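Local coordinates for protein acetyltransferase, GNAT family (Colwellia psychrerythraea, PDB 3IWG) that probably transfers an acyl group, such as acetyl, to an acceptor molecule, at residues 23-36 against 99-111. Sequence-based numbering, arbitrary orientation. Where two conformers were deposited one is given.
Sequences YFDSSIVPLDGMWH and GAFVSTAELNYQA
Ile28 and Ala105 join two loops of a GNAT acetyltransferase domain, a worked example of how one backbone hydrogen bond can accompany side-chain packing around a small residue, here Ala105. In this alpha/beta fold, the linker between helices 17-26 and 33-39 lies against the turn that leads from strand 99-103 into helix 107-116. Ile28 N donates to Ala105 O at 3.1 Å, on a lone pair in the carbonyl plane. Beside that bond, Val29 CG2 presses on the Ala105 methyl at 3.5 Å: with CG1 anti to the carbonyl carbon (chi1 -74°), CG2 falls between the backbone N and the carbonyl carbon and faces Ala105. Ile28 CD1 meets Leu107 CD1, the two side chains crossing at roughly a right angle. Leu31 splits its branches, CD1 lying on Glu106 CG and CD2 on Ser103 OG and Ala105 CB. At the far end Trp35 lays CH2 over one face of the Phe101 ring, 3.5 Å from Phe101 CD1 and offset toward the rim, with the planes at 43°. Leucine in place of Phe101 removes the ring face under CH2 and would probably leave the indole's six-membered ring freer to shift. The Glu106 chain, bent at chi2 (139°), carries its carboxylate back over the type I turn, where OE2 takes two bonds: Ser103 N from above the carboxylate plane and, on the anti lone pair, Ser103 OG at 2.5 Å.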
loop_
_atom_site.group_PDB
_atom_site.type_symbol
_atom_site.label_atom_id
_atom_site.label_comp_id
_atom_site.label_asym_id
_atom_site.label_seq_id
_atom_site.Cartn_x
_atom_site.Cartn_y
_atom_site.Cartn_z
ATOM N N TYR A 23 16.289 -11.043 18.599
ATOM C CA TYR A 23 16.679 -9.627 18.490
ATOM C C TYR A 23 15.649 -8.729 19.172
ATOM O O TYR A 23 15.982 -8.005 20.080
ATOM C CB TYR A 23 16.869 -9.246 17.038
ATOM C CG TYR A 23 17.234 -7.802 16.826
ATOM C CD1 TYR A 23 18.467 -7.316 17.215
ATOM C CD2 TYR A 23 16.369 -6.942 16.212
ATOM C CE1 TYR A 23 18.821 -5.996 17.013
ATOM C CE2 TYR A 23 16.707 -5.620 15.981
ATOM C CZ TYR A 23 17.929 -5.147 16.414
ATOM O OH TYR A 23 18.272 -3.853 16.198
ATOM N N PHE A 24 14.385 -8.916 18.822
ATOM C CA PHE A 24 13.291 -8.118 19.360
ATOM C C PHE A 24 13.016 -8.373 20.847
ATOM O O PHE A 24 12.795 -7.412 21.601
ATOM C CB PHE A 24 12.030 -8.303 18.516
ATOM C CG PHE A 24 12.154 -7.672 17.115
ATOM C CD1 PHE A 24 12.344 -6.303 16.963
ATOM C CD2 PHE A 24 12.104 -8.442 15.968
ATOM C CE1 PHE A 24 12.477 -5.726 15.690
ATOM C CE2 PHE A 24 12.251 -7.877 14.713
ATOM C CZ PHE A 24 12.443 -6.513 14.580
ATOM N N ASP A 25 13.037 -9.641 21.254
ATOM C CA ASP A 25 12.925 -9.975 22.673
ATOM C C ASP A 25 13.971 -9.244 23.549
ATOM O O ASP A 25 13.638 -8.799 24.647
ATOM C CB ASP A 25 13.064 -11.490 22.905
ATOM C CG ASP A 25 11.807 -12.255 22.535
ATOM O OD1 ASP A 25 10.793 -11.580 22.249
ATOM O OD2 ASP A 25 11.820 -13.520 22.524
ATOM N N SER A 26 15.184 -9.074 23.019
ATOM C CA SER A 26 16.259 -8.430 23.726
ATOM C C SER A 26 16.007 -6.926 23.905
ATOM O O SER A 26 16.629 -6.362 24.753
ATOM C CB SER A 26 17.602 -8.631 22.981
ATOM O OG SER A 26 17.724 -7.743 21.818
ATOM N N SER A 27 15.160 -6.276 23.084
ATOM C CA SER A 27 14.956 -4.794 23.192
ATOM C C SER A 27 14.375 -4.371 24.553
ATOM O O SER A 27 13.531 -5.063 25.113
ATOM C CB SER A 27 14.053 -4.257 22.071
ATOM O OG SER A 27 12.670 -4.475 22.325
ATOM N N ILE A 28 14.828 -3.226 25.071
ATOM C CA ILE A 28 14.444 -2.765 26.404
ATOM C C ILE A 28 13.028 -2.276 26.328
ATOM O O ILE A 28 12.244 -2.485 27.252
ATOM C CB ILE A 28 15.359 -1.594 26.949
ATOM C CG1 ILE A 28 16.802 -2.041 27.105
ATOM C CG2 ILE A 28 14.909 -1.119 28.347
ATOM C CD1 ILE A 28 16.941 -3.437 27.749
ATOM N N VAL A 29 12.699 -1.601 25.231
ATOM C CA VAL A 29 11.314 -1.212 24.964
ATOM C C VAL A 29 10.915 -1.694 23.600
ATOM O O VAL A 29 11.758 -2.037 22.777
ATOM C CB VAL A 29 11.106 0.323 25.048
ATOM C CG1 VAL A 29 11.139 0.783 26.521
ATOM C CG2 VAL A 29 12.102 1.097 24.135
ATOM N N PRO A 30 9.620 -1.680 23.312
ATOM C CA PRO A 30 9.259 -1.927 21.894
ATOM C C PRO A 30 9.923 -0.921 20.926
ATOM O O PRO A 30 10.038 0.266 21.232
ATOM C CB PRO A 30 7.732 -1.796 21.902
ATOM C CG PRO A 30 7.441 -0.934 23.174
ATOM C CD PRO A 30 8.446 -1.425 24.168
ATOM N N LEU A 31 10.400 -1.417 19.793
ATOM C CA LEU A 31 11.035 -0.588 18.788
ATOM C C LEU A 31 10.052 0.029 17.775
ATOM O O LEU A 31 8.914 -0.422 17.594
ATOM C CB LEU A 31 12.089 -1.384 18.036
ATOM C CG LEU A 31 13.099 -2.111 18.925
ATOM C CD1 LEU A 31 14.043 -2.922 18.084
ATOM C CD2 LEU A 31 13.814 -1.057 19.805
ATOM N N ASP A 32 10.527 1.056 17.092
ATOM C CA ASP A 32 9.695 1.794 16.177
ATOM C C ASP A 32 9.198 0.977 14.987
ATOM O O ASP A 32 9.981 0.532 14.157
ATOM C CB ASP A 32 10.418 2.990 15.596
ATOM C CG ASP A 32 9.485 3.829 14.778
ATOM O OD1 ASP A 32 8.735 4.595 15.416
ATOM O OD2 ASP A 32 9.436 3.658 13.531
ATOM N N GLY A 33 7.890 0.872 14.877
ATOM C CA GLY A 33 7.256 0.181 13.746
ATOM C C GLY A 33 7.704 0.511 12.325
ATOM O O GLY A 33 7.918 -0.384 11.516
HETATM N N MSE A 34 7.872 1.795 12.012
HETATM C CA MSE A 34 8.229 2.156 10.627
HETATM C C MSE A 34 9.663 1.731 10.410
HETATM O O MSE A 34 9.961 1.127 9.398
HETATM C CB MSE A 34 8.042 3.654 10.305
HETATM C CG MSE A 34 7.206 3.941 9.044
HETATM SE SE MSE A 34 7.399 2.784 7.395
HETATM C CE MSE A 34 5.548 2.141 7.310
ATOM N N TRP A 35 10.532 1.980 11.384
ATOM C CA TRP A 35 11.928 1.537 11.258
ATOM C C TRP A 35 12.073 0.022 11.134
ATOM O O TRP A 35 12.727 -0.464 10.199
ATOM C CB TRP A 35 12.763 2.049 12.405
ATOM C CG TRP A 35 13.083 3.416 12.212
ATOM C CD1 TRP A 35 12.349 4.472 12.590
ATOM C CD2 TRP A 35 14.188 3.919 11.487
ATOM N NE1 TRP A 35 12.955 5.649 12.189
ATOM C CE2 TRP A 35 14.088 5.336 11.503
ATOM C CE3 TRP A 35 15.269 3.320 10.836
ATOM C CZ2 TRP A 35 15.017 6.173 10.884
ATOM C CZ3 TRP A 35 16.209 4.154 10.216
ATOM C CH2 TRP A 35 16.073 5.582 10.256
ATOM N N HIS A 36 11.430 -0.721 12.018
ATOM C CA HIS A 36 11.735 -2.154 12.131
ATOM C C HIS A 36 10.809 -3.073 11.402
ATOM O O HIS A 36 11.226 -4.164 11.071
ATOM C CB HIS A 36 11.889 -2.579 13.580
ATOM C CG HIS A 36 13.172 -2.099 14.154
ATOM N ND1 HIS A 36 13.281 -0.893 14.816
ATOM C CD2 HIS A 36 14.437 -2.558 13.998
ATOM C CE1 HIS A 36 14.553 -0.648 15.066
ATOM N NE2 HIS A 36 15.273 -1.647 14.590
ATOM N N GLY A 99 27.555 3.800 8.136
ATOM C CA GLY A 99 27.057 4.120 9.450
ATOM C C GLY A 99 25.975 3.214 9.955
ATOM O O GLY A 99 25.726 2.128 9.430
ATOM N N ALA A 100 25.323 3.645 11.009
ATOM C CA ALA A 100 24.254 2.829 11.561
ATOM C C ALA A 100 23.183 3.691 12.151
ATOM O O ALA A 100 23.454 4.826 12.580
ATOM C CB ALA A 100 24.792 1.893 12.603
ATOM N N PHE A 101 21.970 3.158 12.121
ATOM C CA PHE A 101 20.880 3.656 12.928
ATOM C C PHE A 101 20.603 2.590 13.979
ATOM O O PHE A 101 20.520 1.375 13.677
ATOM C CB PHE A 101 19.590 3.893 12.118
ATOM C CG PHE A 101 19.695 4.992 11.038
ATOM C CD1 PHE A 101 19.335 6.308 11.332
ATOM C CD2 PHE A 101 20.122 4.689 9.758
ATOM C CE1 PHE A 101 19.403 7.337 10.356
ATOM C CE2 PHE A 101 20.195 5.680 8.766
ATOM C CZ PHE A 101 19.830 7.016 9.056
ATOM N N VAL A 102 20.409 3.068 15.200
ATOM C CA VAL A 102 20.291 2.248 16.356
ATOM C C VAL A 102 19.637 3.062 17.449
ATOM O O VAL A 102 19.845 4.265 17.522
ATOM C CB VAL A 102 21.686 1.772 16.816
ATOM C CG1 VAL A 102 22.460 2.931 17.342
ATOM C CG2 VAL A 102 21.584 0.641 17.812
ATOM N N SER A 103 18.801 2.403 18.263
ATOM C CA SER A 103 18.242 3.080 19.415
ATOM C C SER A 103 18.950 2.720 20.688
ATOM O O SER A 103 19.588 1.675 20.807
ATOM C CB SER A 103 16.759 2.798 19.601
ATOM O OG SER A 103 16.531 1.502 20.105
ATOM N N THR A 104 18.717 3.569 21.663
ATOM C CA THR A 104 19.128 3.329 23.014
ATOM C C THR A 104 18.481 2.128 23.684
ATOM O O THR A 104 18.815 1.839 24.843
ATOM C CB THR A 104 18.841 4.578 23.837
ATOM O OG1 THR A 104 17.428 4.811 23.864
ATOM C CG2 THR A 104 19.572 5.782 23.195
ATOM N N ALA A 105 17.580 1.421 22.972
ATOM C CA ALA A 105 16.917 0.241 23.508
ATOM C C ALA A 105 17.519 -1.010 22.926
ATOM O O ALA A 105 17.091 -2.136 23.300
ATOM C CB ALA A 105 15.397 0.270 23.190
ATOM N N GLU A 106 18.471 -0.859 21.987
ATOM C CA GLU A 106 19.185 -2.055 21.487
ATOM C C GLU A 106 20.642 -2.042 21.984
ATOM O O GLU A 106 21.552 -1.497 21.347
ATOM C CB GLU A 106 19.083 -2.178 19.958
ATOM C CG GLU A 106 17.642 -2.015 19.374
ATOM C CD GLU A 106 17.611 -1.183 18.088
ATOM O OE1 GLU A 106 17.924 -1.741 17.018
ATOM O OE2 GLU A 106 17.263 0.030 18.159
ATOM N N LEU A 107 20.849 -2.657 23.148
ATOM C CA LEU A 107 22.024 -2.340 23.970
ATOM C C LEU A 107 23.262 -2.864 23.303
ATOM O O LEU A 107 24.225 -2.134 23.128
ATOM C CB LEU A 107 21.856 -2.905 25.386
ATOM C CG LEU A 107 20.782 -2.262 26.290
ATOM C CD1 LEU A 107 20.624 -3.007 27.645
ATOM C CD2 LEU A 107 21.040 -0.781 26.500
ATOM N N ASN A 108 23.224 -4.123 22.887
ATOM C CA ASN A 108 24.388 -4.733 22.258
ATOM C C ASN A 108 24.780 -4.072 20.958
ATOM O O ASN A 108 25.936 -3.849 20.690
ATOM C CB ASN A 108 24.180 -6.221 22.060
ATOM C CG ASN A 108 24.457 -7.026 23.326
ATOM O OD1 ASN A 108 23.602 -7.771 23.805
ATOM N ND2 ASN A 108 25.665 -6.914 23.843
ATOM N N TYR A 109 23.806 -3.731 20.143
ATOM C CA TYR A 109 24.095 -3.166 18.822
ATOM C C TYR A 109 24.596 -1.764 19.052
ATOM O O TYR A 109 25.585 -1.327 18.455
ATOM C CB TYR A 109 22.801 -3.275 17.977
ATOM C CG TYR A 109 22.687 -2.518 16.669
ATOM C CD1 TYR A 109 23.789 -2.190 15.916
ATOM C CD2 TYR A 109 21.433 -2.169 16.174
ATOM C CE1 TYR A 109 23.659 -1.529 14.701
ATOM C CE2 TYR A 109 21.302 -1.494 14.977
ATOM C CZ TYR A 109 22.412 -1.174 14.242
ATOM O OH TYR A 109 22.286 -0.450 13.062
ATOM N N GLN A 110 23.950 -1.059 19.963
ATOM C CA GLN A 110 24.379 0.325 20.305
ATOM C C GLN A 110 25.827 0.368 20.798
ATOM O O GLN A 110 26.615 1.249 20.395
ATOM C CB GLN A 110 23.460 0.937 21.376
ATOM C CG GLN A 110 23.866 2.322 21.818
ATOM C CD GLN A 110 22.978 2.912 22.926
ATOM O OE1 GLN A 110 22.331 3.945 22.713
ATOM N NE2 GLN A 110 22.928 2.259 24.087
ATOM N N ALA A 111 26.176 -0.580 21.665
ATOM C CA ALA A 111 27.498 -0.578 22.239
ATOM C C ALA A 111 28.504 -0.552 21.136
ATOM O O ALA A 111 29.475 0.216 21.178
ATOM C CB ALA A 111 27.724 -1.807 23.127
HETATM O O HOH W 1 19.376 -4.805 24.160
#